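Local coordinates for protein aromatic-amino-acid:2-oxoglutarate transaminase (Candida albicans, PDB 6HND) that probably transfers amino groups between aromatic amino acids, or 2-aminoadipate, and 2-oxo acids, with pyridoxal 5'-phosphate as cofactor, at residues R149-N154 and N318-S323; L310-Y315 and G394-I399; K456-K461 and D511-F516. All blocks are in the same frame, centred on the assembly; numbering follows the deposited sequence.

Interaction 1. Residues R149-N154 and N318-S323; sequences RTHKPN and NHLTPS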
loop_
_atom_site.group_PDB
_atom_site.type_symbol
_atom_site.label_atom_id
_atom_site.label_comp_id
_atom_site.label_asym_id
_atom_site.label_seq_id
_atom_site.Cartn_x
_atom_site.Cartn_y
_atom_site.Cartn_z
ATOM N N ARG B 149 -14.254 -21.049 -9.059
ATOM C CA ARG B 149 -15.287 -20.985 -10.130
ATOM C C ARG B 149 -14.625 -20.776 -11.511
ATOM O O ARG B 149 -14.995 -21.487 -12.464
ATOM C CB ARG B 149 -16.310 -19.898 -9.780
ATOM C CG ARG B 149 -17.557 -19.901 -10.658
ATOM C CD ARG B 149 -18.565 -20.993 -10.298
ATOM N NE ARG B 149 -19.896 -20.698 -10.819
ATOM C CZ ARG B 149 -20.523 -21.376 -11.785
ATOM N NH1 ARG B 149 -19.948 -22.406 -12.385
ATOM N NH2 ARG B 149 -21.734 -21.005 -12.165
ATOM N N THR B 150 -13.673 -19.847 -11.631
ATOM C CA THR B 150 -13.176 -19.349 -12.948
ATOM C C THR B 150 -11.915 -20.085 -13.406
ATOM O O THR B 150 -11.761 -20.254 -14.633
ATOM C CB THR B 150 -12.925 -17.831 -12.925
ATOM O OG1 THR B 150 -11.877 -17.527 -11.991
ATOM C CG2 THR B 150 -14.191 -17.075 -12.581
ATOM N N HIS B 151 -11.026 -20.449 -12.483
ATOM C CA HIS B 151 -9.624 -20.835 -12.817
ATOM C C HIS B 151 -9.018 -21.762 -11.758
ATOM O O HIS B 151 -7.931 -21.436 -11.285
ATOM C CB HIS B 151 -8.755 -19.574 -12.926
ATOM C CG HIS B 151 -8.991 -18.720 -14.129
ATOM N ND1 HIS B 151 -8.829 -19.190 -15.414
ATOM C CD2 HIS B 151 -9.291 -17.402 -14.234
ATOM C CE1 HIS B 151 -9.028 -18.197 -16.260
ATOM N NE2 HIS B 151 -9.309 -17.081 -15.557
ATOM N N LYS B 152 -9.698 -22.851 -11.394
ATOM C CA LYS B 152 -9.314 -23.760 -10.275
ATOM C C LYS B 152 -7.889 -24.265 -10.492
ATOM O O LYS B 152 -7.598 -24.881 -11.511
ATOM C CB LYS B 152 -10.294 -24.935 -10.185
ATOM C CG LYS B 152 -10.207 -25.770 -8.915
ATOM C CD LYS B 152 -11.054 -27.025 -8.990
ATOM C CE LYS B 152 -10.241 -28.292 -8.812
ATOM N NZ LYS B 152 -9.991 -28.576 -7.380
ATOM N N PRO B 153 -6.941 -24.020 -9.559
ATOM C CA PRO B 153 -5.617 -24.636 -9.645
ATOM C C PRO B 153 -5.683 -26.175 -9.671
ATOM O O PRO B 153 -6.577 -26.754 -9.084
ATOM C CB PRO B 153 -4.913 -24.128 -8.381
ATOM C CG PRO B 153 -5.631 -22.840 -8.037
ATOM C CD PRO B 153 -7.070 -23.135 -8.396
ATOM N N ASN B 154 -4.749 -26.802 -10.366
ATOM C CA ASN B 154 -4.699 -28.274 -10.525
ATOM C C ASN B 154 -3.880 -28.881 -9.387
ATOM O O ASN B 154 -3.073 -29.777 -9.679
ATOM C CB ASN B 154 -4.131 -28.646 -11.901
ATOM C CG ASN B 154 -4.386 -30.086 -12.295
ATOM O OD1 ASN B 154 -5.352 -30.675 -11.838
ATOM N ND2 ASN B 154 -3.506 -30.662 -13.096
ATOM N N ASN B 318 -16.582 -22.143 -22.544
ATOM C CA ASN B 318 -16.212 -21.980 -23.970
ATOM C C ASN B 318 -15.543 -20.627 -24.223
ATOM O O ASN B 318 -14.779 -20.567 -25.190
ATOM C CB ASN B 318 -17.427 -22.240 -24.857
ATOM C CG ASN B 318 -18.007 -23.619 -24.591
ATOM O OD1 ASN B 318 -17.315 -24.620 -24.749
ATOM N ND2 ASN B 318 -19.243 -23.678 -24.121
ATOM N N HIS B 319 -15.778 -19.592 -23.408
ATOM C CA HIS B 319 -15.240 -18.233 -23.701
ATOM C C HIS B 319 -13.924 -18.010 -22.946
ATOM O O HIS B 319 -12.912 -17.680 -23.596
ATOM C CB HIS B 319 -16.309 -17.181 -23.433
ATOM C CG HIS B 319 -17.423 -17.291 -24.417
ATOM N ND1 HIS B 319 -17.489 -16.492 -25.543
ATOM C CD2 HIS B 319 -18.462 -18.154 -24.484
ATOM C CE1 HIS B 319 -18.553 -16.835 -26.245
ATOM N NE2 HIS B 319 -19.169 -17.859 -25.615
ATOM N N LEU B 320 -13.947 -18.218 -21.636
ATOM C CA LEU B 320 -12.793 -17.999 -20.728
ATOM C C LEU B 320 -11.630 -18.900 -21.153
ATOM O O LEU B 320 -11.822 -20.078 -21.249
ATOM C CB LEU B 320 -13.254 -18.282 -19.297
ATOM C CG LEU B 320 -12.516 -17.510 -18.209
ATOM C CD1 LEU B 320 -12.657 -16.007 -18.436
ATOM C CD2 LEU B 320 -13.028 -17.910 -16.829
ATOM N N THR B 321 -10.458 -18.356 -21.435
ATOM C CA THR B 321 -9.268 -19.192 -21.700
ATOM C C THR B 321 -8.658 -19.584 -20.362
ATOM O O THR B 321 -8.507 -18.715 -19.515
ATOM C CB THR B 321 -8.248 -18.490 -22.591
ATOM O OG1 THR B 321 -8.961 -17.932 -23.702
ATOM C CG2 THR B 321 -7.151 -19.453 -22.992
ATOM N N PRO B 322 -8.332 -20.885 -20.123
ATOM C CA PRO B 322 -7.729 -21.328 -18.876
ATOM C C PRO B 322 -6.475 -20.565 -18.450
ATOM O O PRO B 322 -5.682 -20.217 -19.310
ATOM C CB PRO B 322 -7.356 -22.780 -19.155
ATOM C CG PRO B 322 -8.414 -23.238 -20.130
ATOM C CD PRO B 322 -8.608 -22.031 -21.012
ATOM N N SER B 323 -6.357 -20.358 -17.128
ATOM C CA SER B 323 -5.173 -19.828 -16.414
ATOM C C SER B 323 -4.086 -20.902 -16.390
ATOM O O SER B 323 -4.425 -22.104 -16.333
ATOM C CB SER B 323 -5.550 -19.373 -14.996
ATOM O OG SER B 323 -4.406 -19.166 -14.163
#
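The imidazole of H151 lies between L320 and S323, and the densest packing of the contact is around this ring. L320 supplies the cover over one face: its CD2 stands 4.3 Å from the ring centroid and 26° off the ring normal, which meets the geometry of a CH-pi contact. At the ring edge, in its plane, the carbonyl O of T321 approaches CE1 of H151 to 3.3 Å. From the side away from L320, CB of S323 comes to 3.3 Å from H151 ND1. H151 points toward the 318-323 segment, and chi1 (-72°) sets CG anti to the carbonyl carbon, beside the backbone N. The same methyl of L320 also rests on T150, where CD2 lies 3.5 Å from the backbone O and 3.9 Å from CB.

Beyond this cluster the contact thins. The side chains of T321 and P322 turn off the other way, toward helix 260-272, so that T321 takes part mainly through its carbonyl. Past H151 the 149-154 segment leaves the contact, and K152 and N154 are exposed to solvent.

The polar atoms find partners next to the contact. E326 OE2 is hydrogen-bonded to both H151 ND1 and the backbone N of S323, while S323 OG bonds E279 and T150 OG1 bonds F146 O and Y285. One carboxylate oxygen thus ties the two segments together. Since it engages ND1, that nitrogen probably carries a proton, and the nearby negative charge might stabilise the doubly protonated, cationic imidazolium form.

Interaction 2. Residues L310-Y315 and G394-I399; sequences LEIDDY and GWLEWI
L396 opens the contact from helix 392-418 by meeting both I312 and Y315. Its CB lies 4.1 Å from CD1 of I312, and the two side chains cross at about a right angle. The terminal methyls divide the remaining work: CD1 of L396 faces CG2 of I312, whereas CD2 comes to 4.1 Å from CE2 of Y315, near the plane of the tyrosine ring and therefore at its edge. Y315 points toward helix 392-418, with CG anti to the backbone N (chi1 170°).

E397 follows at the more open margin. The bend at chi2 (-68°) sets CD, and the side chain crosses that of I312 at about a right angle, OE2 lying 3.3 Å from CG1 and 3.4 Å from CD1 of I312. These are van der Waals contacts of an acidic oxygen with the aliphatic chain, with no hydrogen bond between the segments. E311 OE1 lies 5.7 Å from E397 OE2, so two like charges probably share this margin.

One turn beyond L396, I399 brings CG2 to 4.1 Å from the hydroxyl O of Y315. That hydroxyl is hydrogen-bonded to the backbone O of Y285, which gives the buried polar end of the ring a partner and anchors it.

I312 and Y315 lie in the first turn of the short helix 312-319, with E311 at the N-cap position before it, and they meet the early part of the long helix 392-418. Helix 137-151 closes the group, with F146, R149 and T150 packed on L396, while W398 touches F50 of the second subunit.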
loop_
_atom_site.group_PDB
_atom_site.type_symbol
_atom_site.label_atom_id
_atom_site.label_comp_id
_atom_site.label_asym_id
_atom_site.label_seq_id
_atom_site.Cartn_x
_atom_site.Cartn_y
_atom_site.Cartn_z
ATOM N N LEU B 310 -25.253 -14.097 -23.063
ATOM C CA LEU B 310 -24.282 -15.171 -22.709
ATOM C C LEU B 310 -24.541 -15.612 -21.255
ATOM O O LEU B 310 -24.608 -14.737 -20.371
ATOM C CB LEU B 310 -22.874 -14.584 -22.884
ATOM C CG LEU B 310 -21.780 -15.534 -23.363
ATOM C CD1 LEU B 310 -20.404 -14.989 -23.018
ATOM C CD2 LEU B 310 -21.945 -16.911 -22.768
ATOM N N GLU B 311 -24.728 -16.909 -21.002
ATOM C CA GLU B 311 -25.008 -17.462 -19.643
ATOM C C GLU B 311 -23.665 -17.833 -19.013
ATOM O O GLU B 311 -22.715 -18.046 -19.773
ATOM C CB GLU B 311 -25.930 -18.692 -19.706
ATOM C CG GLU B 311 -27.296 -18.430 -20.343
ATOM C CD GLU B 311 -28.205 -17.487 -19.564
ATOM O OE1 GLU B 311 -28.678 -17.893 -18.484
ATOM O OE2 GLU B 311 -28.435 -16.339 -20.027
ATOM N N ILE B 312 -23.597 -17.950 -17.689
ATOM C CA ILE B 312 -22.322 -18.148 -16.938
ATOM C C ILE B 312 -21.639 -19.448 -17.391
ATOM O O ILE B 312 -20.445 -19.410 -17.721
ATOM C CB ILE B 312 -22.562 -18.131 -15.412
ATOM C CG1 ILE B 312 -22.934 -16.732 -14.912
ATOM C CG2 ILE B 312 -21.335 -18.683 -14.689
ATOM C CD1 ILE B 312 -23.020 -16.582 -13.403
ATOM N N ASP B 313 -22.353 -20.569 -17.371
ATOM C CA ASP B 313 -21.792 -21.920 -17.661
ATOM C C ASP B 313 -21.098 -21.898 -19.023
ATOM O O ASP B 313 -19.965 -22.442 -19.139
ATOM C CB ASP B 313 -22.874 -23.007 -17.581
ATOM C CG ASP B 313 -23.325 -23.328 -16.153
ATOM O OD1 ASP B 313 -22.549 -23.020 -15.184
ATOM O OD2 ASP B 313 -24.459 -23.885 -16.002
ATOM N N ASP B 314 -21.742 -21.275 -20.012
ATOM C CA ASP B 314 -21.263 -21.257 -21.420
ATOM C C ASP B 314 -20.006 -20.369 -21.454
ATOM O O ASP B 314 -18.995 -20.793 -22.066
ATOM C CB ASP B 314 -22.393 -20.834 -22.370
ATOM C CG ASP B 314 -21.979 -20.689 -23.827
ATOM O OD1 ASP B 314 -20.938 -21.261 -24.219
ATOM O OD2 ASP B 314 -22.694 -19.973 -24.562
ATOM N N TYR B 315 -20.054 -19.212 -20.772
ATOM C CA TYR B 315 -18.903 -18.292 -20.595
ATOM C C TYR B 315 -17.710 -19.064 -20.013
ATOM O O TYR B 315 -16.633 -19.121 -20.632
ATOM C CB TYR B 315 -19.293 -17.126 -19.691
ATOM C CG TYR B 315 -18.142 -16.249 -19.259
ATOM C CD1 TYR B 315 -17.426 -15.496 -20.179
ATOM C CD2 TYR B 315 -17.781 -16.169 -17.928
ATOM C CE1 TYR B 315 -16.386 -14.674 -19.791
ATOM C CE2 TYR B 315 -16.768 -15.321 -17.518
ATOM C CZ TYR B 315 -16.053 -14.583 -18.451
ATOM O OH TYR B 315 -15.044 -13.763 -18.034
ATOM N N GLY B 394 -23.121 -13.623 -9.239
ATOM C CA GLY B 394 -23.665 -12.267 -9.438
ATOM C C GLY B 394 -22.591 -11.311 -9.924
ATOM O O GLY B 394 -22.895 -10.448 -10.752
ATOM N N TRP B 395 -21.360 -11.476 -9.439
ATOM C CA TRP B 395 -20.197 -10.627 -9.807
ATOM C C TRP B 395 -19.801 -10.975 -11.243
ATOM O O TRP B 395 -19.572 -10.020 -12.048
ATOM C CB TRP B 395 -19.063 -10.791 -8.787
ATOM C CG TRP B 395 -17.837 -9.995 -9.091
ATOM C CD1 TRP B 395 -16.588 -10.489 -9.300
ATOM C CD2 TRP B 395 -17.741 -8.574 -9.239
ATOM N NE1 TRP B 395 -15.720 -9.474 -9.569
ATOM C CE2 TRP B 395 -16.399 -8.288 -9.546
ATOM C CE3 TRP B 395 -18.643 -7.511 -9.141
ATOM C CZ2 TRP B 395 -15.942 -6.982 -9.752
ATOM C CZ3 TRP B 395 -18.194 -6.218 -9.354
ATOM C CH2 TRP B 395 -16.861 -5.959 -9.662
ATOM N N LEU B 396 -19.803 -12.265 -11.586
ATOM C CA LEU B 396 -19.628 -12.729 -12.991
ATOM C C LEU B 396 -20.684 -12.069 -13.901
ATOM O O LEU B 396 -20.321 -11.646 -15.005
ATOM C CB LEU B 396 -19.711 -14.262 -13.049
ATOM C CG LEU B 396 -18.458 -15.003 -12.573
ATOM C CD1 LEU B 396 -18.734 -16.495 -12.407
ATOM C CD2 LEU B 396 -17.278 -14.776 -13.528
ATOM N N GLU B 397 -21.941 -11.977 -13.463
ATOM C CA GLU B 397 -23.024 -11.367 -14.262
ATOM C C GLU B 397 -22.693 -9.885 -14.486
ATOM O O GLU B 397 -22.929 -9.392 -15.589
ATOM C CB GLU B 397 -24.391 -11.539 -13.599
ATOM C CG GLU B 397 -24.898 -12.973 -13.536
ATOM C CD GLU B 397 -25.277 -13.644 -14.850
ATOM O OE1 GLU B 397 -25.221 -12.962 -15.920
ATOM O OE2 GLU B 397 -25.610 -14.859 -14.806
ATOM N N TRP B 398 -22.142 -9.190 -13.495
ATOM C CA TRP B 398 -21.645 -7.800 -13.685
ATOM C C TRP B 398 -20.450 -7.768 -14.672
ATOM O O TRP B 398 -20.387 -6.865 -15.523
ATOM C CB TRP B 398 -21.307 -7.157 -12.337
ATOM C CG TRP B 398 -20.583 -5.861 -12.498
ATOM C CD1 TRP B 398 -19.232 -5.682 -12.530
ATOM C CD2 TRP B 398 -21.168 -4.568 -12.714
ATOM N NE1 TRP B 398 -18.937 -4.366 -12.744
ATOM C CE2 TRP B 398 -20.105 -3.654 -12.839
ATOM C CE3 TRP B 398 -22.478 -4.087 -12.754
ATOM C CZ2 TRP B 398 -20.312 -2.292 -13.033
ATOM C CZ3 TRP B 398 -22.681 -2.739 -12.923
ATOM C CH2 TRP B 398 -21.614 -1.859 -13.090
ATOM N N ILE B 399 -19.543 -8.732 -14.614
ATOM C CA ILE B 399 -18.398 -8.825 -15.574
ATOM C C ILE B 399 -18.945 -9.035 -16.994
ATOM O O ILE B 399 -18.412 -8.426 -17.920
ATOM C CB ILE B 399 -17.411 -9.932 -15.119
ATOM C CG1 ILE B 399 -16.648 -9.496 -13.860
ATOM C CG2 ILE B 399 -16.466 -10.334 -16.243
ATOM C CD1 ILE B 399 -16.099 -10.640 -13.003
#

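Interaction 3. Residues K456-K461 and D511-F516; sequences KLLLWK and DAVYEF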
loop_
_atom_site.group_PDB
_atom_site.type_symbol
_atom_site.label_atom_id
_atom_site.label_comp_id
_atom_site.label_asym_id
_atom_site.label_seq_id
_atom_site.Cartn_x
_atom_site.Cartn_y
_atom_site.Cartn_z
ATOM N N LYS B 456 8.160 8.227 -34.619
ATOM C CA LYS B 456 8.177 9.472 -33.783
ATOM C C LYS B 456 7.578 10.636 -34.578
ATOM O O LYS B 456 6.772 11.376 -34.024
ATOM C CB LYS B 456 9.580 9.830 -33.288
ATOM C CG LYS B 456 10.116 8.935 -32.189
ATOM C CD LYS B 456 11.631 8.985 -32.053
ATOM C CE LYS B 456 12.157 7.965 -31.058
ATOM N NZ LYS B 456 13.639 7.891 -31.092
ATOM N N LEU B 457 7.941 10.754 -35.849
ATOM C CA LEU B 457 7.435 11.805 -36.758
ATOM C C LEU B 457 5.919 11.635 -36.907
ATOM O O LEU B 457 5.203 12.643 -36.791
ATOM C CB LEU B 457 8.173 11.675 -38.095
ATOM C CG LEU B 457 8.283 12.961 -38.908
ATOM C CD1 LEU B 457 8.914 14.068 -38.082
ATOM C CD2 LEU B 457 9.061 12.724 -40.190
ATOM N N LEU B 458 5.452 10.387 -37.064
ATOM C CA LEU B 458 4.010 10.052 -37.200
ATOM C C LEU B 458 3.290 10.385 -35.891
ATOM O O LEU B 458 2.134 10.871 -35.945
ATOM C CB LEU B 458 3.868 8.576 -37.584
ATOM C CG LEU B 458 2.445 8.055 -37.756
ATOM C CD1 LEU B 458 1.616 8.968 -38.647
ATOM C CD2 LEU B 458 2.456 6.630 -38.313
ATOM N N LEU B 459 3.945 10.170 -34.746
ATOM C CA LEU B 459 3.323 10.470 -33.430
ATOM C C LEU B 459 3.015 11.975 -33.365
ATOM O O LEU B 459 1.859 12.327 -33.041
ATOM C CB LEU B 459 4.243 10.033 -32.288
ATOM C CG LEU B 459 3.622 10.129 -30.889
ATOM C CD1 LEU B 459 2.393 9.232 -30.764
ATOM C CD2 LEU B 459 4.648 9.799 -29.800
ATOM N N TRP B 460 3.985 12.837 -33.701
ATOM C CA TRP B 460 3.753 14.304 -33.754
ATOM C C TRP B 460 2.517 14.597 -34.621
ATOM O O TRP B 460 1.687 15.401 -34.187
ATOM C CB TRP B 460 4.978 15.049 -34.274
ATOM C CG TRP B 460 6.106 15.106 -33.302
ATOM C CD1 TRP B 460 7.340 14.531 -33.430
ATOM C CD2 TRP B 460 6.097 15.789 -32.040
ATOM N NE1 TRP B 460 8.101 14.827 -32.334
ATOM C CE2 TRP B 460 7.365 15.586 -31.462
ATOM C CE3 TRP B 460 5.146 16.544 -31.348
ATOM C CZ2 TRP B 460 7.695 16.112 -30.215
ATOM C CZ3 TRP B 460 5.470 17.053 -30.113
ATOM C CH2 TRP B 460 6.728 16.839 -29.555
ATOM N N LYS B 461 2.378 13.937 -35.778
ATOM C CA LYS B 461 1.226 14.116 -36.706
ATOM C C LYS B 461 -0.116 13.772 -36.026
ATOM O O LYS B 461 -1.097 14.529 -36.200
ATOM C CB LYS B 461 1.411 13.245 -37.950
ATOM C CG LYS B 461 0.575 13.680 -39.137
ATOM C CD LYS B 461 0.743 15.161 -39.438
ATOM C CE LYS B 461 0.461 15.513 -40.871
ATOM N NZ LYS B 461 0.469 16.979 -41.042
ATOM N N ASP B 511 -6.927 9.536 -40.552
ATOM C CA ASP B 511 -6.705 10.797 -41.314
ATOM C C ASP B 511 -5.232 11.209 -41.166
ATOM O O ASP B 511 -4.571 11.524 -42.174
ATOM C CB ASP B 511 -7.568 11.949 -40.796
ATOM C CG ASP B 511 -9.056 11.932 -41.126
ATOM O OD1 ASP B 511 -9.507 11.106 -41.968
ATOM O OD2 ASP B 511 -9.768 12.769 -40.515
ATOM N N ALA B 512 -4.724 11.219 -39.939
ATOM C CA ALA B 512 -3.319 11.587 -39.651
ATOM C C ALA B 512 -2.348 10.625 -40.360
ATOM O O ALA B 512 -1.356 11.106 -40.917
ATOM C CB ALA B 512 -3.110 11.601 -38.160
ATOM N N VAL B 513 -2.610 9.307 -40.349
ATOM C CA VAL B 513 -1.699 8.312 -40.989
ATOM C C VAL B 513 -1.756 8.517 -42.501
ATOM O O VAL B 513 -0.672 8.534 -43.143
ATOM C CB VAL B 513 -1.989 6.845 -40.614
ATOM C CG1 VAL B 513 -0.971 5.933 -41.283
ATOM C CG2 VAL B 513 -1.993 6.587 -39.110
ATOM N N TYR B 514 -2.965 8.665 -43.043
ATOM C CA TYR B 514 -3.216 8.942 -44.478
ATOM C C TYR B 514 -2.389 10.148 -44.937
ATOM O O TYR B 514 -1.661 10.018 -45.935
ATOM C CB TYR B 514 -4.686 9.234 -44.778
ATOM C CG TYR B 514 -4.916 9.380 -46.262
ATOM C CD1 TYR B 514 -4.916 8.260 -47.075
ATOM C CD2 TYR B 514 -5.049 10.625 -46.865
ATOM C CE1 TYR B 514 -5.075 8.365 -48.445
ATOM C CE2 TYR B 514 -5.209 10.746 -48.241
ATOM C CZ TYR B 514 -5.219 9.610 -49.037
ATOM O OH TYR B 514 -5.360 9.660 -50.395
ATOM N N GLU B 515 -2.496 11.283 -44.241
ATOM C CA GLU B 515 -1.751 12.502 -44.634
ATOM C C GLU B 515 -0.266 12.183 -44.563
ATOM O O GLU B 515 0.470 12.577 -45.481
ATOM C CB GLU B 515 -2.084 13.714 -43.768
ATOM C CG GLU B 515 -1.709 15.044 -44.431
ATOM C CD GLU B 515 -1.367 16.175 -43.463
ATOM O OE1 GLU B 515 -0.166 16.588 -43.415
ATOM O OE2 GLU B 515 -2.286 16.636 -42.738
ATOM N N PHE B 516 0.167 11.473 -43.529
ATOM C CA PHE B 516 1.613 11.239 -43.277
ATOM C C PHE B 516 2.181 10.445 -44.457
ATOM O O PHE B 516 3.262 10.833 -44.976
ATOM C CB PHE B 516 1.821 10.583 -41.914
ATOM C CG PHE B 516 3.223 10.112 -41.646
ATOM C CD1 PHE B 516 4.196 10.995 -41.219
ATOM C CD2 PHE B 516 3.547 8.779 -41.759
ATOM C CE1 PHE B 516 5.484 10.560 -40.958
ATOM C CE2 PHE B 516 4.831 8.341 -41.498
ATOM C CZ PHE B 516 5.801 9.231 -41.104
#
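L458 and F516 make the aromatic part of this helix-helix contact. CB of L458 sits over the centre of the phenyl ring, 4.0 Å from the centroid and 8° off the normal, an almost perpendicular CH-pi approach. The F516 side chain leaves its backbone with CG anti to N (chi1 171°), and the two side chains cross at about a right angle.

Apolar and van der Waals contacts spread out from there. CD1 of L458 reaches past the ring centre to its root, 3.6 Å from CG of F516, and also comes to 4.3 Å from CG2 of V513. L457 adds its CB at 4.1 Å from CE1 of F516, in an oblique position relative to the ring. Alongside, CG of K461 makes a van der Waals contact with a backbone carbonyl, 3.7 Å from O of A512; the small alanine is where the backbones come closest, at 6.0 Å between CA of A512 and CA of K461.

The charged part is the salt bridge between K461 and E515, whose side chains also cross at about a right angle. The modelled separation of NZ and OE1 is very short and doubtful, since OE1 is too close to a neighbour in the model, and nothing here relies on its length. Both groups have further partners: K461 NZ bonds F523 O and makes a cation-pi contact with the F523 ring, and E515 OE2 bonds the hydroxyl of Y465.

The segment axes pass 9.5 Å apart with 128° between their N-to-C directions, an oblique crossing, nearer antiparallel than parallel. Helices 451-465 and 499-518 pack on a four-stranded antiparallel sheet, where L458 touches I443 and F489 and V513 touches F441. This two-layer packing of helices on an antiparallel sheet is as in the small C-terminal domain of fold-type I aminotransferases.

Overall arrangement
Interactions 1 and 2 are neighbours, with centres 13 Å apart, and both use helix 312-319. They touch directly: L320 N and Y315 O are 3.0 Å apart, a probable hydrogen bond, and R149 NH2 packs on I312 CG2 at 3.5 Å. Their segments alternate along the chain. Each brings one side chain within about 10 Å of that of Y283, which binds pyridoxal 5'-phosphate: L320 at about 10 Å and I399 at about 9 Å, side chain to side chain, though none of their residues is among those that bind the cofactor. Interaction 3 stands apart, its centre 41 Å from each of the others and its nearest atoms about 30 Å away, remote from the cofactor site.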